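Local coordinates for protein alginate lyase (Paenibacillus sp. FPU-7, PDB 6KFN) that cleaves the polysaccharide alginate, probably by beta-elimination, using a right-handed parallel beta-helix as its scaffold, at residues A[243-257]-A[271-284]. Sequence-based numbering, arbitrary orientation.
Sequences VHVQVAGWGQNATFT and VNAVGDATASAAGN
V271 reaches over F256 from the neighbouring coil: its CG2 sits over one face of the phenyl ring, 3.8 Å from the centroid, a CH-pi contact set toward the rim of the ring. The methyl of A279 abuts the ring's edge, with CB 4.0 Å from F256 CE1, and F241 meets the same ring. Further along the interior, V243 turns CG1 anti to its backbone N (chi1 -165°), which brings this methyl within 3.6 Å of A277 CB. The small A277 is thus wedged between V243 and V245, whose CG2 lies 3.9 Å from A277 CB. At the outer corner, Q252 folds back at chi2 and lays its amide against the V274–A277 turn; NE2 donates almost straight to D276 O (3.1 Å) and also to W250 O, while OE1 accepts from T278 OG1 at 2.7 Å. That hydroxyl in turn takes the N253 N-H, tying the two corners together. N284 ND2 approaches F256 O from above its carbonyl plane, a second donor besides A282 N, while OD1 accepts from N259 N, holding the amide at both ends. Parallel strands bonded in register, here 254-257 and 278-282, with side chains stacked inside, mark successive coils of a right-handed parallel beta-helix.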
ATOM      1  N   VAL A 243       4.386 -10.855  12.894  1.00  3.79           N
ATOM      2  CA  VAL A 243       4.801  -9.679  13.642  1.00  3.80           C
ATOM      3  C   VAL A 243       6.271  -9.900  14.008  1.00  4.04           C
ATOM      4  O   VAL A 243       6.620 -10.994  14.465  1.00  4.67           O
ATOM      5  CB  VAL A 243       3.948  -9.434  14.909  1.00  4.02           C
ATOM      6  CG1 VAL A 243       4.161  -8.029  15.449  1.00  4.50           C
ATOM      7  CG2 VAL A 243       2.462  -9.678  14.651  1.00  4.95           C
ATOM      8  N   HIS A 244       7.116  -8.902  13.783  1.00  4.03           N
ATOM      9  CA  HIS A 244       8.556  -9.008  14.071  1.00  4.41           C
ATOM     10  C   HIS A 244       9.027  -7.773  14.787  1.00  4.32           C
ATOM     11  O   HIS A 244       8.493  -6.679  14.575  1.00  4.71           O
ATOM     12  CB  HIS A 244       9.379  -9.157  12.775  1.00  4.62           C
ATOM     13  CG  HIS A 244       9.228 -10.454  12.061  1.00  4.71           C
ATOM     14  ND1 HIS A 244       8.309 -10.669  11.051  1.00  5.18           N
ATOM     15  CD2 HIS A 244       9.932 -11.602  12.177  1.00  5.85           C
ATOM     16  CE1 HIS A 244       8.464 -11.909  10.586  1.00  5.64           C
ATOM     17  NE2 HIS A 244       9.433 -12.483  11.256  1.00  6.35           N
ATOM     18  N   VAL A 245      10.103  -7.954  15.585  1.00  4.72           N
ATOM     19  CA  VAL A 245      10.780  -6.873  16.287  1.00  4.73           C
ATOM     20  C   VAL A 245      12.125  -6.599  15.616  1.00  5.29           C
ATOM     21  O   VAL A 245      13.076  -7.369  15.778  1.00  6.59           O
ATOM     22  CB  VAL A 245      10.975  -7.238  17.770  1.00  5.49           C
ATOM     23  CG1 VAL A 245      11.606  -6.067  18.506  1.00  6.20           C
ATOM     24  CG2 VAL A 245       9.653  -7.612  18.417  1.00  6.38           C
ATOM     25  N   GLN A 246      12.219  -5.489  14.896  1.00  5.06           N
ATOM     26  CA  GLN A 246      13.460  -5.065  14.279  1.00  5.40           C
ATOM     27  C   GLN A 246      14.277  -4.144  15.152  1.00  5.62           C
ATOM     28  O   GLN A 246      15.506  -4.040  14.968  1.00  6.72           O
ATOM     29  CB  GLN A 246      13.156  -4.349  12.961  1.00  6.49           C
ATOM     30  CG  GLN A 246      12.465  -5.202  11.946  1.00  7.86           C
ATOM     31  CD  GLN A 246      13.053  -6.607  11.768  1.00 13.35           C
ATOM     32  OE1 GLN A 246      12.539  -7.606  12.301  1.00 15.36           O
ATOM     33  NE2 GLN A 246      14.164  -6.656  11.068  1.00 20.39           N
ATOM     34  N   VAL A 247      13.603  -3.431  16.057  1.00  5.80           N
ATOM     35  CA  VAL A 247      14.163  -2.486  17.007  1.00  5.98           C
ATOM     36  C   VAL A 247      13.366  -2.701  18.276  1.00  5.90           C
ATOM     37  O   VAL A 247      12.138  -2.854  18.203  1.00  5.79           O
ATOM     38  CB  VAL A 247      13.989  -1.019  16.498  1.00  6.65           C
ATOM     39  CG1 VAL A 247      14.477  -0.039  17.557  1.00  7.27           C
ATOM     40  CG2 VAL A 247      14.688  -0.821  15.190  1.00  8.03           C
ATOM     41  N   ALA A 248      14.034  -2.781  19.436  1.00  6.89           N
ATOM     42  CA  ALA A 248      13.310  -3.065  20.672  1.00  6.41           C
ATOM     43  C   ALA A 248      12.124  -2.110  20.858  1.00  5.87           C
ATOM     44  O   ALA A 248      12.225  -0.895  20.597  1.00  7.23           O
ATOM     45  CB  ALA A 248      14.237  -2.987  21.872  1.00  7.85           C
ATOM     46  N   GLY A 249      11.011  -2.661  21.333  1.00  6.08           N
ATOM     47  CA  GLY A 249       9.823  -1.884  21.569  1.00  6.54           C
ATOM     48  C   GLY A 249       8.978  -1.619  20.344  1.00  5.69           C
ATOM     49  O   GLY A 249       7.956  -0.942  20.461  1.00  6.55           O
ATOM     50  N   TRP A 250       9.398  -2.143  19.186  1.00  5.36           N
ATOM     51  CA  TRP A 250       8.601  -2.122  17.965  1.00  4.82           C
ATOM     52  C   TRP A 250       8.060  -3.528  17.713  1.00  4.52           C
ATOM     53  O   TRP A 250       8.378  -4.481  18.415  1.00  5.63           O
ATOM     54  CB  TRP A 250       9.421  -1.529  16.796  1.00  5.04           C
ATOM     55  CG  TRP A 250       9.714  -0.082  17.032  1.00  4.97           C
ATOM     56  CD1 TRP A 250      10.829   0.454  17.638  1.00  5.26           C
ATOM     57  CD2 TRP A 250       8.838   1.023  16.783  1.00  4.78           C
ATOM     58  NE1 TRP A 250      10.706   1.818  17.742  1.00  5.50           N
ATOM     59  CE2 TRP A 250       9.495   2.187  17.235  1.00  4.86           C
ATOM     60  CE3 TRP A 250       7.550   1.139  16.256  1.00  4.81           C
ATOM     61  CZ2 TRP A 250       8.885   3.450  17.177  1.00  5.36           C
ATOM     62  CZ3 TRP A 250       6.957   2.381  16.183  1.00  5.32           C
ATOM     63  CH2 TRP A 250       7.623   3.529  16.653  1.00  5.30           C
ATOM     64  N   GLY A 251       7.158  -3.649  16.735  1.00  4.43           N
ATOM     65  CA  GLY A 251       6.410  -4.897  16.580  1.00  4.31           C
ATOM     66  C   GLY A 251       5.531  -5.180  17.776  1.00  4.47           C
ATOM     67  O   GLY A 251       5.363  -6.337  18.177  1.00  4.95           O
ATOM     68  N   GLN A 252       4.952  -4.114  18.349  1.00  4.53           N
ATOM     69  CA  GLN A 252       4.184  -4.192  19.569  1.00  4.77           C
ATOM     70  C   GLN A 252       2.734  -3.818  19.341  1.00  4.72           C
ATOM     71  O   GLN A 252       2.398  -2.917  18.551  1.00  4.69           O
ATOM     72  CB  GLN A 252       4.771  -3.314  20.671  1.00  5.95           C
ATOM     73  CG  GLN A 252       6.222  -3.645  20.988  1.00  7.56           C
ATOM     74  CD  GLN A 252       6.401  -5.050  21.513  1.00  6.44           C
ATOM     75  OE1 GLN A 252       5.703  -5.536  22.392  1.00  8.38           O
ATOM     76  NE2 GLN A 252       7.377  -5.753  20.955  1.00  8.39           N
ATOM     77  N   ASN A 253       1.860  -4.450  20.125  1.00  4.84           N
ATOM     78  CA  ASN A 253       0.455  -4.096  20.160  1.00  5.08           C
ATOM     79  C   ASN A 253      -0.186  -4.147  18.783  1.00  4.94           C
ATOM     80  O   ASN A 253      -0.925  -3.254  18.400  1.00  6.47           O
ATOM     81  CB  ASN A 253       0.219  -2.735  20.832  1.00  5.46           C
ATOM     82  CG  ASN A 253      -1.241  -2.485  21.119  1.00  6.68           C
ATOM     83  OD1 ASN A 253      -1.974  -3.400  21.562  1.00 10.36           O
ATOM     84  ND2 ASN A 253      -1.695  -1.263  20.908  1.00  6.39           N
ATOM     85  N   ALA A 254       0.080  -5.210  18.029  1.00  4.96           N
ATOM     86  CA  ALA A 254      -0.645  -5.472  16.790  1.00  5.43           C
ATOM     87  C   ALA A 254      -1.974  -6.153  17.126  1.00  6.47           C
ATOM     88  O   ALA A 254      -1.997  -7.045  17.964  1.00 16.61           O
ATOM     89  CB  ALA A 254       0.160  -6.391  15.885  1.00  6.49           C
ATOM     90  N   THR A 255      -3.060  -5.727  16.545  1.00  4.76           N
ATOM     91  CA  THR A 255      -4.371  -6.296  16.807  1.00  5.35           C
ATOM     92  C   THR A 255      -4.912  -6.933  15.534  1.00  5.35           C
ATOM     93  O   THR A 255      -4.929  -6.294  14.497  1.00  7.31           O
ATOM     94  CB  THR A 255      -5.336  -5.218  17.315  1.00  6.68           C
ATOM     95  OG1 THR A 255      -4.830  -4.644  18.501  1.00  7.81           O
ATOM     96  CG2 THR A 255      -6.740  -5.772  17.524  1.00 11.05           C
ATOM     97  N   PHE A 256      -5.376  -8.181  15.648  1.00  4.86           N
ATOM     98  CA  PHE A 256      -5.928  -8.932  14.525  1.00  4.99           C
ATOM     99  C   PHE A 256      -7.322  -9.393  14.898  1.00  5.18           C
ATOM    100  O   PHE A 256      -7.473 -10.284  15.740  1.00  6.25           O
ATOM    101  CB  PHE A 256      -5.067 -10.174  14.212  1.00  5.27           C
ATOM    102  CG  PHE A 256      -3.674  -9.843  13.772  1.00  5.19           C
ATOM    103  CD1 PHE A 256      -2.641  -9.645  14.688  1.00  5.31           C
ATOM    104  CD2 PHE A 256      -3.365  -9.727  12.412  1.00  5.80           C
ATOM    105  CE1 PHE A 256      -1.362  -9.343  14.276  1.00  5.57           C
ATOM    106  CE2 PHE A 256      -2.072  -9.411  11.996  1.00  5.29           C
ATOM    107  CZ  PHE A 256      -1.069  -9.238  12.928  1.00  5.61           C
ATOM    108  N   THR A 257      -8.344  -8.793  14.290  1.00  5.36           N
ATOM    109  CA  THR A 257      -9.709  -9.166  14.617  1.00  6.09           C
ATOM    110  C   THR A 257     -10.521  -9.408  13.367  1.00  5.31           C
ATOM    111  O   THR A 257     -10.445  -8.677  12.389  1.00  5.79           O
ATOM    112  CB  THR A 257     -10.419  -8.166  15.515  1.00  7.84           C
ATOM    113  OG1 THR A 257     -10.439  -6.928  14.870  1.00  9.31           O
ATOM    114  CG2 THR A 257      -9.728  -8.034  16.836  1.00 10.57           C
ATOM    115  N   VAL A 271      -1.531 -15.903  13.000  1.00  4.51           N
ATOM    116  CA  VAL A 271      -0.613 -14.863  13.468  1.00  4.62           C
ATOM    117  C   VAL A 271       0.609 -15.532  14.060  1.00  4.64           C
ATOM    118  O   VAL A 271       0.491 -16.272  15.049  1.00  5.35           O
ATOM    119  CB  VAL A 271      -1.227 -13.904  14.502  1.00  5.48           C
ATOM    120  CG1 VAL A 271      -0.189 -12.851  14.928  1.00  6.59           C
ATOM    121  CG2 VAL A 271      -2.488 -13.247  13.966  1.00  6.23           C
ATOM    122  N   ASN A 272       1.770 -15.261  13.469  1.00  4.56           N
ATOM    123  CA  ASN A 272       3.063 -15.727  13.980  1.00  4.56           C
ATOM    124  C   ASN A 272       3.814 -14.488  14.475  1.00  4.42           C
ATOM    125  O   ASN A 272       4.388 -13.742  13.671  1.00  4.60           O
ATOM    126  CB  ASN A 272       3.823 -16.465  12.894  1.00  4.99           C
ATOM    127  CG  ASN A 272       5.091 -17.058  13.402  1.00  6.18           C
ATOM    128  OD1 ASN A 272       5.372 -17.059  14.618  1.00  7.45           O
ATOM    129  ND2 ASN A 272       5.871 -17.623  12.489  1.00  8.75           N
ATOM    130  N   ALA A 273       3.744 -14.259  15.791  1.00  5.12           N
ATOM    131  CA  ALA A 273       4.390 -13.117  16.417  1.00  4.75           C
ATOM    132  C   ALA A 273       5.749 -13.599  16.924  1.00  4.89           C
ATOM    133  O   ALA A 273       5.824 -14.354  17.893  1.00  5.57           O
ATOM    134  CB  ALA A 273       3.532 -12.571  17.552  1.00  5.27           C
ATOM    135  N   VAL A 274       6.799 -13.219  16.221  1.00  5.42           N
ATOM    136  CA  VAL A 274       8.122 -13.797  16.462  1.00  5.79           C
ATOM    137  C   VAL A 274       8.837 -13.087  17.609  1.00  6.05           C
ATOM    138  O   VAL A 274       8.886 -11.857  17.662  1.00  6.06           O
ATOM    139  CB  VAL A 274       8.935 -13.752  15.164  1.00  6.84           C
ATOM    140  CG1 VAL A 274      10.333 -14.321  15.360  1.00  8.61           C
ATOM    141  CG2 VAL A 274       8.209 -14.514  14.056  1.00  8.27           C
ATOM    142  N   GLY A 275       9.436 -13.852  18.498  1.00  6.84           N
ATOM    143  CA  GLY A 275      10.334 -13.296  19.489  1.00  7.10           C
ATOM    144  C   GLY A 275       9.608 -12.484  20.527  1.00  6.15           C
ATOM    145  O   GLY A 275       8.709 -12.964  21.215  1.00  7.22           O
ATOM    146  N   ASP A 276       9.973 -11.199  20.639  1.00  6.41           N
ATOM    147  CA  ASP A 276       9.378 -10.290  21.591  1.00  6.58           C
ATOM    148  C   ASP A 276       8.153  -9.558  21.036  1.00  5.84           C
ATOM    149  O   ASP A 276       7.586  -8.715  21.733  1.00  6.85           O
ATOM    150  CB  ASP A 276      10.426  -9.258  22.048  1.00  7.55           C
ATOM    151  CG  ASP A 276      11.530  -9.829  22.839  1.00  9.63           C
ATOM    152  OD1 ASP A 276      11.310 -10.749  23.635  1.00 13.17           O
ATOM    153  OD2 ASP A 276      12.672  -9.334  22.686  1.00 12.91           O
ATOM    154  N   ALA A 277       7.728  -9.851  19.812  1.00  5.27           N
ATOM    155  CA  ALA A 277       6.605  -9.142  19.231  1.00  5.01           C
ATOM    156  C   ALA A 277       5.342  -9.422  20.035  1.00  5.16           C
ATOM    157  O   ALA A 277       5.180 -10.514  20.570  1.00  6.26           O
ATOM    158  CB  ALA A 277       6.403  -9.598  17.795  1.00  5.50           C
ATOM    159  N   THR A 278       4.421  -8.448  20.100  1.00  5.21           N
ATOM    160  CA  THR A 278       3.178  -8.672  20.816  1.00  5.25           C
ATOM    161  C   THR A 278       1.972  -8.371  19.926  1.00  5.28           C
ATOM    162  O   THR A 278       1.965  -7.424  19.131  1.00  5.43           O
ATOM    163  CB  THR A 278       3.085  -7.866  22.125  1.00  6.36           C
ATOM    164  OG1 THR A 278       3.205  -6.465  21.855  1.00  5.96           O
ATOM    165  CG2 THR A 278       4.129  -8.327  23.130  1.00  6.56           C
ATOM    166  N   ALA A 279       0.935  -9.188  20.129  1.00  5.38           N
ATOM    167  CA  ALA A 279      -0.297  -9.045  19.401  1.00  5.50           C
ATOM    168  C   ALA A 279      -1.459  -9.462  20.262  1.00  5.49           C
ATOM    169  O   ALA A 279      -1.321 -10.218  21.226  1.00  6.62           O
ATOM    170  CB  ALA A 279      -0.251  -9.898  18.123  1.00  6.77           C
ATOM    171  N   SER A 280      -2.638  -9.028  19.853  1.00  7.09           N
ATOM    172  CA  SER A 280      -3.917  -9.482  20.373  0.80  6.58           C
ATOM    173  C   SER A 280      -4.732  -9.988  19.196  1.00  6.64           C
ATOM    174  O   SER A 280      -4.617  -9.468  18.089  1.00  7.93           O
ATOM    175  CB  SER A 280      -4.668  -8.354  21.088  0.80  8.54           C
ATOM    176  OG  SER A 280      -3.906  -7.787  22.149  0.80 24.83           O
ATOM    177  N   ALA A 281      -5.590 -10.974  19.456  1.00  7.31           N
ATOM    178  CA  ALA A 281      -6.364 -11.581  18.386  1.00  8.23           C
ATOM    179  C   ALA A 281      -7.721 -12.015  18.912  1.00  8.46           C
ATOM    180  O   ALA A 281      -7.841 -12.540  20.023  1.00 11.30           O
ATOM    181  CB  ALA A 281      -5.591 -12.748  17.808  1.00  9.72           C
ATOM    182  N   ALA A 282      -8.744 -11.831  18.090  1.00  7.32           N
ATOM    183  CA  ALA A 282     -10.082 -12.296  18.413  1.00  9.55           C
ATOM    184  C   ALA A 282     -10.905 -12.400  17.140  1.00  7.78           C
ATOM    185  O   ALA A 282     -10.756 -11.600  16.226  1.00  7.86           O
ATOM    186  CB  ALA A 282     -10.809 -11.347  19.374  1.00 12.37           C
ATOM    187  N   GLY A 283     -11.745 -13.430  17.081  1.00  8.19           N
ATOM    188  CA  GLY A 283     -12.698 -13.503  16.002  1.00  9.10           C
ATOM    189  C   GLY A 283     -12.125 -13.833  14.656  1.00  7.58           C
ATOM    190  O   GLY A 283     -12.792 -13.589  13.645  1.00  9.68           O
ATOM    191  N   ASN A 284     -10.924 -14.368  14.582  1.00  7.70           N
ATOM    192  CA  ASN A 284     -10.340 -14.770  13.309  1.00  6.56           C
ATOM    193  C   ASN A 284     -10.781 -16.196  12.996  1.00  7.82           C
ATOM    194  O   ASN A 284     -10.977 -17.015  13.887  1.00 13.04           O
ATOM    195  CB  ASN A 284      -8.829 -14.673  13.351  1.00  6.60           C
ATOM    196  CG  ASN A 284      -8.367 -13.263  13.665  1.00  6.01           C
ATOM    197  OD1 ASN A 284      -8.636 -12.331  12.902  1.00  5.93           O
ATOM    198  ND2 ASN A 284      -7.667 -13.085  14.768  1.00  7.17           N
TER
HETATM  199  O   HOH W   1      10.870 -10.603  16.143  1.00  8.83           O
HETATM  200  O   HOH W   2      -2.379  -6.006  20.937  1.00 17.95           O